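Long-range contacts in DNA helicase RecQ (Deinococcus radiodurans, PDB 4Q48), which probably couples ATP hydrolysis to unwinding of duplex DNA, translocating in the 3'-5' direction, as a RecQ-family helicase whose catalytic core is described here: residues A[424-433]-A[483-493]; A[473-482]-A[496-507]. All blocks are in the same frame, centred on the assembly; numbering follows the deposited sequence.

Contact 1: A[424-433]-A[483-493]; sequences TIRTGNRFGA and LSADDHFGLRA
The side-chain oxygen OD1 of N429 accepts a nearly straight bond from the backbone N-H of A493 in strand 492-493, 2.7 Å from its N, with 170° at the hydrogen. The donor lies tilted 31° from the carbonyl plane of the amide. Two residues on, the main chain pairs directly: L491 N donates to F431 O at 2.9 Å. N429 CB already lies against R492; chi1 of -60°, with CG anti to the carbonyl carbon, then swings the amide toward A493 N. T424 adds a weak hydrogen bond from OG1 to L491 O; with OG1 anti to its backbone N, the hydroxyl points to L491 O and CG2 meets L483 CD2. CA-H...O contacts add to these, among them N429 CA to L491 O and G490 CA to F431 O, the latter at 3.2 Å. Over one face of the R492 guanidinium lies N429 O, offset toward the rim, while the same oxygen is 3.4 Å from R492 CG. Apolar contacts flank this polar seam: I425 CG1 rests on A493 CB at 3.7 Å, and A433 CB touches L491 CD1. Helix 414-426 ends in a Schellman motif just before N429, with G428 at positive phi and bonds from G428 N to I425 O and from N429 N to T424 O. In the RQC domain, the contact joins the loop between helices 414-426 and 433-441 to the small antiparallel hairpin of strands 483-484 and 492-493. L436 of helix 433-441 touches both T424 and L491, and helix 467-479 packs against A433, L483 and L491.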
loop_
_atom_site.group_PDB
_atom_site.type_symbol
_atom_site.label_atom_id
_atom_site.label_comp_id
_atom_site.label_asym_id
_atom_site.label_seq_id
_atom_site.Cartn_x
_atom_site.Cartn_y
_atom_site.Cartn_z
ATOM N N THR A 424 -7.993 -4.361 -28.280
ATOM C CA THR A 424 -6.738 -4.864 -27.804
ATOM C C THR A 424 -6.823 -6.383 -27.692
ATOM O O THR A 424 -5.813 -7.077 -27.881
ATOM C CB THR A 424 -6.342 -4.192 -26.462
ATOM O OG1 THR A 424 -5.308 -4.930 -25.826
ATOM C CG2 THR A 424 -7.471 -4.161 -25.529
ATOM N N ILE A 425 -8.029 -6.912 -27.493
ATOM C CA ILE A 425 -8.184 -8.373 -27.375
ATOM C C ILE A 425 -8.108 -9.076 -28.734
ATOM O O ILE A 425 -7.350 -10.026 -28.888
ATOM C CB ILE A 425 -9.509 -8.768 -26.648
ATOM C CG1 ILE A 425 -9.425 -8.329 -25.184
ATOM C CG2 ILE A 425 -9.755 -10.299 -26.709
ATOM C CD1 ILE A 425 -10.644 -8.644 -24.372
ATOM N N ARG A 426 -8.833 -8.603 -29.736
ATOM C CA ARG A 426 -8.766 -9.308 -30.996
ATOM C C ARG A 426 -7.400 -9.126 -31.670
ATOM O O ARG A 426 -7.158 -9.709 -32.712
ATOM C CB ARG A 426 -9.879 -8.903 -31.962
ATOM C CG ARG A 426 -11.235 -8.680 -31.346
ATOM C CD ARG A 426 -12.043 -9.981 -31.155
ATOM N NE ARG A 426 -11.486 -11.124 -31.876
ATOM C CZ ARG A 426 -11.821 -12.395 -31.629
ATOM N NH1 ARG A 426 -12.717 -12.671 -30.671
ATOM N NH2 ARG A 426 -11.244 -13.393 -32.321
ATOM N N THR A 427 -6.520 -8.308 -31.107
ATOM C CA THR A 427 -5.161 -8.186 -31.622
ATOM C C THR A 427 -4.137 -8.834 -30.689
ATOM O O THR A 427 -2.944 -8.668 -30.864
ATOM C CB THR A 427 -4.766 -6.700 -31.845
ATOM O OG1 THR A 427 -4.803 -5.981 -30.594
ATOM C CG2 THR A 427 -5.692 -6.033 -32.847
ATOM N N GLY A 428 -4.577 -9.525 -29.655
ATOM C CA GLY A 428 -3.634 -10.303 -28.873
ATOM C C GLY A 428 -2.832 -9.568 -27.801
ATOM O O GLY A 428 -1.726 -10.006 -27.478
ATOM N N ASN A 429 -3.370 -8.479 -27.231
ATOM C CA ASN A 429 -2.809 -7.908 -26.012
ATOM C C ASN A 429 -1.324 -7.603 -26.058
ATOM O O ASN A 429 -0.581 -7.951 -25.140
ATOM C CB ASN A 429 -3.068 -8.856 -24.865
ATOM C CG ASN A 429 -4.519 -9.095 -24.651
ATOM O OD1 ASN A 429 -5.211 -8.221 -24.155
ATOM N ND2 ASN A 429 -5.011 -10.275 -25.035
ATOM N N ARG A 430 -0.891 -6.946 -27.130
ATOM C CA ARG A 430 0.533 -6.798 -27.382
ATOM C C ARG A 430 0.897 -5.526 -28.120
ATOM O O ARG A 430 2.049 -5.097 -28.089
ATOM C CB ARG A 430 1.004 -7.995 -28.183
ATOM C CG ARG A 430 0.294 -8.063 -29.516
ATOM C CD ARG A 430 0.470 -9.419 -30.132
ATOM N NE ARG A 430 1.872 -9.798 -30.211
ATOM C CZ ARG A 430 2.267 -11.048 -30.368
ATOM N NH1 ARG A 430 1.353 -12.018 -30.403
ATOM N NH2 ARG A 430 3.561 -11.327 -30.438
ATOM N N PHE A 431 -0.074 -4.900 -28.766
ATOM C CA PHE A 431 0.220 -3.684 -29.516
ATOM C C PHE A 431 0.085 -2.482 -28.594
ATOM O O PHE A 431 -0.466 -2.607 -27.487
ATOM C CB PHE A 431 -0.677 -3.560 -30.750
ATOM C CG PHE A 431 -0.366 -4.590 -31.803
ATOM C CD1 PHE A 431 0.646 -4.376 -32.726
ATOM C CD2 PHE A 431 -1.063 -5.788 -31.854
ATOM C CE1 PHE A 431 0.953 -5.336 -33.685
ATOM C CE2 PHE A 431 -0.762 -6.740 -32.811
ATOM C CZ PHE A 431 0.245 -6.513 -33.731
ATOM N N GLY A 432 0.670 -1.356 -29.020
ATOM C CA GLY A 432 0.768 -0.149 -28.213
ATOM C C GLY A 432 -0.394 0.773 -28.454
ATOM O O GLY A 432 -1.126 0.626 -29.435
ATOM N N ALA A 433 -0.543 1.747 -27.567
ATOM C CA ALA A 433 -1.671 2.671 -27.609
ATOM C C ALA A 433 -1.884 3.292 -28.993
ATOM O O ALA A 433 -3.021 3.411 -29.471
ATOM C CB ALA A 433 -1.476 3.758 -26.566
ATOM N N LEU A 483 -6.602 -1.944 -18.354
ATOM C CA LEU A 483 -5.491 -2.390 -19.184
ATOM C C LEU A 483 -4.238 -2.398 -18.355
ATOM O O LEU A 483 -4.098 -1.636 -17.410
ATOM C CB LEU A 483 -5.279 -1.507 -20.394
ATOM C CG LEU A 483 -6.404 -1.502 -21.393
ATOM C CD1 LEU A 483 -6.097 -0.424 -22.391
ATOM C CD2 LEU A 483 -6.504 -2.837 -22.029
ATOM N N SER A 484 -3.305 -3.246 -18.750
ATOM C CA SER A 484 -2.038 -3.356 -18.056
ATOM C C SER A 484 -0.999 -3.091 -19.118
ATOM O O SER A 484 -1.118 -3.574 -20.257
ATOM C CB SER A 484 -1.866 -4.733 -17.428
ATOM O OG SER A 484 -0.826 -4.711 -16.488
ATOM N N ALA A 485 -0.016 -2.267 -18.785
ATOM C CA ALA A 485 0.924 -1.844 -19.809
ATOM C C ALA A 485 2.162 -2.693 -19.843
ATOM O O ALA A 485 2.378 -3.416 -20.790
ATOM C CB ALA A 485 1.313 -0.398 -19.627
ATOM N N ASP A 486 2.931 -2.659 -18.767
ATOM C CA ASP A 486 4.385 -2.831 -18.849
ATOM C C ASP A 486 4.962 -4.069 -19.577
ATOM O O ASP A 486 6.128 -4.436 -19.385
ATOM C CB ASP A 486 4.936 -2.698 -17.426
ATOM C CG ASP A 486 4.695 -1.282 -16.846
ATOM O OD1 ASP A 486 5.318 -0.305 -17.358
ATOM O OD2 ASP A 486 3.847 -1.150 -15.923
ATOM N N ASP A 487 4.148 -4.678 -20.437
ATOM C CA ASP A 487 4.622 -5.034 -21.759
ATOM C C ASP A 487 5.183 -3.705 -22.254
ATOM O O ASP A 487 4.675 -2.634 -21.914
ATOM C CB ASP A 487 3.502 -5.546 -22.651
ATOM C CG ASP A 487 4.006 -6.054 -23.982
ATOM O OD1 ASP A 487 4.918 -5.421 -24.541
ATOM O OD2 ASP A 487 3.484 -7.076 -24.482
ATOM N N HIS A 488 6.234 -3.722 -23.052
ATOM C CA HIS A 488 6.841 -2.438 -23.376
ATOM C C HIS A 488 6.078 -1.629 -24.425
ATOM O O HIS A 488 6.319 -1.648 -25.644
ATOM C CB HIS A 488 8.300 -2.674 -23.628
ATOM C CG HIS A 488 8.956 -3.147 -22.371
ATOM N ND1 HIS A 488 8.410 -2.865 -21.135
ATOM C CD2 HIS A 488 10.027 -3.941 -22.137
ATOM C CE1 HIS A 488 9.139 -3.429 -20.189
ATOM N NE2 HIS A 488 10.127 -4.088 -20.771
ATOM N N PHE A 489 5.091 -0.969 -23.809
ATOM C CA PHE A 489 4.061 -0.109 -24.360
ATOM C C PHE A 489 2.938 -0.878 -25.019
ATOM O O PHE A 489 1.963 -0.276 -25.470
ATOM C CB PHE A 489 4.701 0.870 -25.355
ATOM C CG PHE A 489 5.822 1.635 -24.754
ATOM C CD1 PHE A 489 5.670 2.221 -23.499
ATOM C CD2 PHE A 489 7.054 1.685 -25.373
ATOM C CE1 PHE A 489 6.701 2.885 -22.900
ATOM C CE2 PHE A 489 8.096 2.363 -24.772
ATOM C CZ PHE A 489 7.912 2.959 -23.530
ATOM N N GLY A 490 2.999 -2.202 -24.940
ATOM C CA GLY A 490 1.879 -3.018 -25.380
ATOM C C GLY A 490 0.857 -3.159 -24.274
ATOM O O GLY A 490 1.197 -3.339 -23.106
ATOM N N LEU A 491 -0.412 -3.097 -24.640
ATOM C CA LEU A 491 -1.461 -3.075 -23.629
ATOM C C LEU A 491 -2.220 -4.403 -23.629
ATOM O O LEU A 491 -2.682 -4.850 -24.682
ATOM C CB LEU A 491 -2.398 -1.892 -23.888
ATOM C CG LEU A 491 -1.651 -0.559 -23.873
ATOM C CD1 LEU A 491 -2.519 0.576 -24.338
ATOM C CD2 LEU A 491 -1.186 -0.293 -22.463
ATOM N N ARG A 492 -2.317 -5.015 -22.448
ATOM C CA ARG A 492 -2.976 -6.298 -22.221
ATOM C C ARG A 492 -4.301 -6.054 -21.511
ATOM O O ARG A 492 -4.334 -5.354 -20.481
ATOM C CB ARG A 492 -2.120 -7.200 -21.326
ATOM C CG ARG A 492 -0.691 -7.475 -21.786
ATOM C CD ARG A 492 0.051 -8.377 -20.760
ATOM N NE ARG A 492 1.313 -8.952 -21.252
ATOM C CZ ARG A 492 1.407 -10.055 -21.991
ATOM N NH1 ARG A 492 0.311 -10.737 -22.326
ATOM N NH2 ARG A 492 2.602 -10.490 -22.378
ATOM N N ALA A 493 -5.378 -6.681 -21.978
ATOM C CA ALA A 493 -6.623 -6.649 -21.204
ATOM C C ALA A 493 -6.459 -7.452 -19.942
ATOM O O ALA A 493 -6.124 -8.610 -19.993
ATOM C CB ALA A 493 -7.794 -7.192 -22.015
#

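Contact 2: A[473-482]-A[496-507]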
loop_
_atom_site.group_PDB
_atom_site.type_symbol
_atom_site.label_atom_id
_atom_site.label_comp_id
_atom_site.label_asym_id
_atom_site.label_seq_id
_atom_site.Cartn_x
_atom_site.Cartn_y
_atom_site.Cartn_z
ATOM N N VAL A 473 -8.926 7.756 -23.623
ATOM C CA VAL A 473 -9.680 6.596 -23.162
ATOM C C VAL A 473 -8.693 5.517 -22.738
ATOM O O VAL A 473 -8.851 4.903 -21.668
ATOM C CB VAL A 473 -10.622 6.023 -24.256
ATOM C CG1 VAL A 473 -10.995 4.599 -23.943
ATOM C CG2 VAL A 473 -11.879 6.858 -24.411
ATOM N N LEU A 474 -7.655 5.312 -23.553
ATOM C CA LEU A 474 -6.658 4.290 -23.242
ATOM C C LEU A 474 -5.889 4.569 -21.962
ATOM O O LEU A 474 -5.692 3.650 -21.180
ATOM C CB LEU A 474 -5.682 4.091 -24.407
ATOM C CG LEU A 474 -6.315 3.505 -25.690
ATOM C CD1 LEU A 474 -5.380 3.657 -26.887
ATOM C CD2 LEU A 474 -6.770 2.032 -25.523
ATOM N N ARG A 475 -5.506 5.819 -21.704
ATOM C CA ARG A 475 -4.776 6.116 -20.479
ATOM C C ARG A 475 -5.661 5.824 -19.317
ATOM O O ARG A 475 -5.240 5.284 -18.291
ATOM C CB ARG A 475 -4.296 7.562 -20.450
ATOM C CG ARG A 475 -3.050 7.791 -21.300
ATOM C CD ARG A 475 -2.435 9.166 -21.088
ATOM N NE ARG A 475 -3.396 10.224 -21.378
ATOM C CZ ARG A 475 -3.571 10.748 -22.592
ATOM N NH1 ARG A 475 -2.824 10.311 -23.600
ATOM N NH2 ARG A 475 -4.470 11.715 -22.789
ATOM N N GLN A 476 -6.921 6.156 -19.505
ATOM C CA GLN A 476 -7.881 6.035 -18.443
ATOM C C GLN A 476 -8.065 4.565 -18.106
ATOM O O GLN A 476 -8.083 4.192 -16.924
ATOM C CB GLN A 476 -9.201 6.693 -18.853
ATOM C CG GLN A 476 -10.034 7.036 -17.660
ATOM C CD GLN A 476 -9.456 8.208 -16.874
ATOM O OE1 GLN A 476 -9.048 9.231 -17.448
ATOM N NE2 GLN A 476 -9.329 8.018 -15.556
ATOM N N LEU A 477 -8.146 3.728 -19.146
ATOM C CA LEU A 477 -8.311 2.292 -18.937
ATOM C C LEU A 477 -7.043 1.724 -18.334
ATOM O O LEU A 477 -7.091 0.805 -17.509
ATOM C CB LEU A 477 -8.656 1.571 -20.239
ATOM C CG LEU A 477 -10.101 1.765 -20.699
ATOM C CD1 LEU A 477 -10.287 1.308 -22.144
ATOM C CD2 LEU A 477 -11.036 1.057 -19.768
ATOM N N VAL A 478 -5.905 2.290 -18.717
ATOM C CA VAL A 478 -4.642 1.831 -18.159
ATOM C C VAL A 478 -4.600 2.217 -16.694
ATOM O O VAL A 478 -4.340 1.360 -15.838
ATOM C CB VAL A 478 -3.404 2.398 -18.897
ATOM C CG1 VAL A 478 -2.135 2.024 -18.148
ATOM C CG2 VAL A 478 -3.343 1.848 -20.307
ATOM N N SER A 479 -4.857 3.494 -16.403
ATOM C CA SER A 479 -4.751 3.976 -15.020
ATOM C C SER A 479 -5.643 3.253 -14.054
ATOM O O SER A 479 -5.251 3.054 -12.914
ATOM C CB SER A 479 -5.045 5.460 -14.925
ATOM O OG SER A 479 -3.965 6.172 -15.475
ATOM N N LEU A 480 -6.818 2.829 -14.510
ATOM C CA LEU A 480 -7.772 2.196 -13.619
ATOM C C LEU A 480 -7.580 0.664 -13.577
ATOM O O LEU A 480 -8.278 -0.058 -12.842
ATOM C CB LEU A 480 -9.190 2.589 -14.033
ATOM C CG LEU A 480 -9.473 4.094 -13.786
ATOM C CD1 LEU A 480 -10.686 4.654 -14.538
ATOM C CD2 LEU A 480 -9.611 4.422 -12.293
ATOM N N GLY A 481 -6.600 0.176 -14.342
ATOM C CA GLY A 481 -6.264 -1.240 -14.356
ATOM C C GLY A 481 -7.165 -2.112 -15.231
ATOM O O GLY A 481 -7.177 -3.336 -15.085
ATOM N N TYR A 482 -7.926 -1.490 -16.133
ATOM C CA TYR A 482 -8.644 -2.276 -17.120
ATOM C C TYR A 482 -7.664 -2.719 -18.175
ATOM O O TYR A 482 -7.846 -3.761 -18.798
ATOM C CB TYR A 482 -9.768 -1.495 -17.746
ATOM C CG TYR A 482 -10.896 -1.223 -16.797
ATOM C CD1 TYR A 482 -11.835 -2.202 -16.505
ATOM C CD2 TYR A 482 -11.009 0.007 -16.160
ATOM C CE1 TYR A 482 -12.857 -1.943 -15.628
ATOM C CE2 TYR A 482 -12.018 0.254 -15.292
ATOM C CZ TYR A 482 -12.934 -0.715 -15.032
ATOM O OH TYR A 482 -13.945 -0.441 -14.155
ATOM N N LYS A 496 -9.885 -7.595 -14.773
ATOM C CA LYS A 496 -10.819 -6.510 -14.444
ATOM C C LYS A 496 -11.612 -6.017 -15.677
ATOM O O LYS A 496 -12.662 -5.389 -15.558
ATOM C CB LYS A 496 -10.056 -5.338 -13.780
ATOM C CG LYS A 496 -10.934 -4.356 -13.014
ATOM C CD LYS A 496 -10.206 -3.101 -12.490
ATOM C CE LYS A 496 -11.127 -2.373 -11.462
ATOM N NZ LYS A 496 -10.913 -0.878 -11.316
ATOM N N SER A 497 -11.130 -6.334 -16.861
ATOM C CA SER A 497 -11.792 -5.910 -18.083
ATOM C C SER A 497 -13.204 -6.470 -18.268
ATOM O O SER A 497 -13.975 -5.924 -19.063
ATOM C CB SER A 497 -10.944 -6.302 -19.294
ATOM O OG SER A 497 -11.060 -7.709 -19.519
ATOM N N ARG A 498 -13.532 -7.574 -17.589
ATOM C CA ARG A 498 -14.861 -8.196 -17.721
ATOM C C ARG A 498 -15.913 -7.211 -17.196
ATOM O O ARG A 498 -17.066 -7.188 -17.654
ATOM C CB ARG A 498 -14.928 -9.526 -16.968
ATOM C CG ARG A 498 -16.013 -10.488 -17.454
ATOM C CD ARG A 498 -16.205 -11.705 -16.524
ATOM N NE ARG A 498 -17.624 -11.986 -16.272
ATOM C CZ ARG A 498 -18.440 -12.593 -17.141
ATOM N NH1 ARG A 498 -18.000 -12.979 -18.331
ATOM N NH2 ARG A 498 -19.713 -12.809 -16.837
ATOM N N GLY A 499 -15.485 -6.381 -16.243
ATOM C CA GLY A 499 -16.357 -5.401 -15.627
ATOM C C GLY A 499 -17.039 -4.530 -16.653
ATOM O O GLY A 499 -18.276 -4.395 -16.652
ATOM N N ILE A 500 -16.256 -3.966 -17.566
ATOM C CA ILE A 500 -16.846 -3.103 -18.566
ATOM C C ILE A 500 -17.474 -3.939 -19.673
ATOM O O ILE A 500 -18.542 -3.616 -20.196
ATOM C CB ILE A 500 -15.801 -2.109 -19.097
ATOM C CG1 ILE A 500 -15.483 -1.114 -17.974
ATOM C CG2 ILE A 500 -16.322 -1.331 -20.301
ATOM C CD1 ILE A 500 -14.564 0.019 -18.339
ATOM N N LEU A 501 -16.817 -5.040 -19.996
ATOM C CA LEU A 501 -17.170 -5.859 -21.142
ATOM C C LEU A 501 -18.450 -6.682 -20.965
ATOM O O LEU A 501 -19.225 -6.841 -21.915
ATOM C CB LEU A 501 -15.991 -6.786 -21.460
ATOM C CG LEU A 501 -14.872 -6.131 -22.268
ATOM C CD1 LEU A 501 -13.616 -7.019 -22.311
ATOM C CD2 LEU A 501 -15.338 -5.727 -23.684
ATOM N N LYS A 502 -18.671 -7.208 -19.763
ATOM C CA LYS A 502 -19.786 -8.133 -19.559
ATOM C C LYS A 502 -20.660 -7.803 -18.346
ATOM O O LYS A 502 -21.841 -8.126 -18.340
ATOM C CB LYS A 502 -19.259 -9.572 -19.435
ATOM C CG LYS A 502 -18.445 -10.047 -20.671
ATOM C CD LYS A 502 -19.299 -10.682 -21.764
ATOM C CE LYS A 502 -18.420 -11.260 -22.898
ATOM N NZ LYS A 502 -18.633 -12.742 -23.165
ATOM N N GLU A 503 -20.084 -7.177 -17.322
ATOM C CA GLU A 503 -20.795 -6.958 -16.073
ATOM C C GLU A 503 -21.340 -5.521 -15.886
ATOM O O GLU A 503 -21.620 -5.093 -14.761
ATOM C CB GLU A 503 -19.868 -7.300 -14.906
ATOM C CG GLU A 503 -19.265 -8.692 -14.907
ATOM C CD GLU A 503 -18.067 -8.817 -13.948
ATOM O OE1 GLU A 503 -17.696 -7.793 -13.319
ATOM O OE2 GLU A 503 -17.484 -9.926 -13.831
ATOM N N GLY A 504 -21.515 -4.778 -16.971
ATOM C CA GLY A 504 -22.193 -3.488 -16.893
ATOM C C GLY A 504 -21.469 -2.300 -16.241
ATOM O O GLY A 504 -22.039 -1.207 -16.117
ATOM N N GLN A 505 -20.229 -2.491 -15.805
ATOM C CA GLN A 505 -19.469 -1.372 -15.263
ATOM C C GLN A 505 -19.285 -0.258 -16.308
ATOM O O GLN A 505 -19.235 -0.521 -17.513
ATOM C CB GLN A 505 -18.112 -1.851 -14.747
ATOM C CG GLN A 505 -18.108 -2.253 -13.270
ATOM C CD GLN A 505 -16.886 -3.111 -12.875
ATOM O OE1 GLN A 505 -15.747 -2.818 -13.269
ATOM N NE2 GLN A 505 -17.123 -4.151 -12.055
ATOM N N LYS A 506 -19.174 0.980 -15.831
ATOM C CA LYS A 506 -19.126 2.153 -16.690
ATOM C C LYS A 506 -17.748 2.796 -16.620
ATOM O O LYS A 506 -17.087 2.733 -15.586
ATOM C CB LYS A 506 -20.165 3.202 -16.275
ATOM C CG LYS A 506 -21.618 2.912 -16.537
ATOM C CD LYS A 506 -22.469 4.068 -15.985
ATOM C CE LYS A 506 -23.986 3.761 -15.893
ATOM N NZ LYS A 506 -24.757 3.748 -17.191
ATOM N N LEU A 507 -17.309 3.416 -17.713
ATOM C CA LEU A 507 -16.116 4.269 -17.658
ATOM C C LEU A 507 -16.498 5.747 -17.616
ATOM O O LEU A 507 -17.018 6.262 -18.593
ATOM C CB LEU A 507 -15.227 4.030 -18.859
ATOM C CG LEU A 507 -14.036 4.966 -18.922
ATOM C CD1 LEU A 507 -13.153 4.727 -17.701
ATOM C CD2 LEU A 507 -13.260 4.796 -20.216
#
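Y482 OH donates to Q505 OE1 at 3.1 Å, the amide oxygen lying at the ring edge in its plane and the ring and amide planes 61° apart. K496 NZ gives a second bond, 3.2 Å to L480 O and in the carbonyl plane; its extended chain, with CG turned anti to the backbone N (chi1 -162°), passes over one ring face of Y482, where CD sits toward the rim. On the opposite face I500 CD1 is centred, 3.7 Å from the ring centroid and 11° off the normal, a CH-pi contact. I500 CD1 also meets L477 CD2. Beyond the ring, L507 CD1 touches Q476 CG of helix 467-479 and also L480 CD1, the latter at 4.0 Å. An alanine in place of Y482 would probably open a gap between I500 and the K496 chain and leave Q505 OE1 without its hydroxyl donor. S497 OG is bonded to T494 O, and helix 414-426 touches I500 and L507. The Y482 ring, following helix 467-479 in the RQC domain, is thus held between two residues of 496-507: an apolar methyl packs one face and the lysine's aliphatic chain the other, while the hydroxyl at its edge is bonded to Q505.

How the contacts relate
Both contacts belong to the RQC domain, and their segments alternate along the chain: helix 467-479 of contact 2 leads into the hairpin of contact 1, which leads on to helix 498-501. L483 N probably bonds to L477 O, and V478 packs against L491 and L483. Both are partly buried and draw on helices 414-426 and 467-479, each inside one contact and packed against the other. Contact 1 is the more backbone-driven, a loop meeting a hairpin, with exposed residues such as R492 at its margin. Contact 2 has no exposed residue among those that touch and depends on side chains. The side chain of L480 in contact 2 is about 13 Å from the zinc ion.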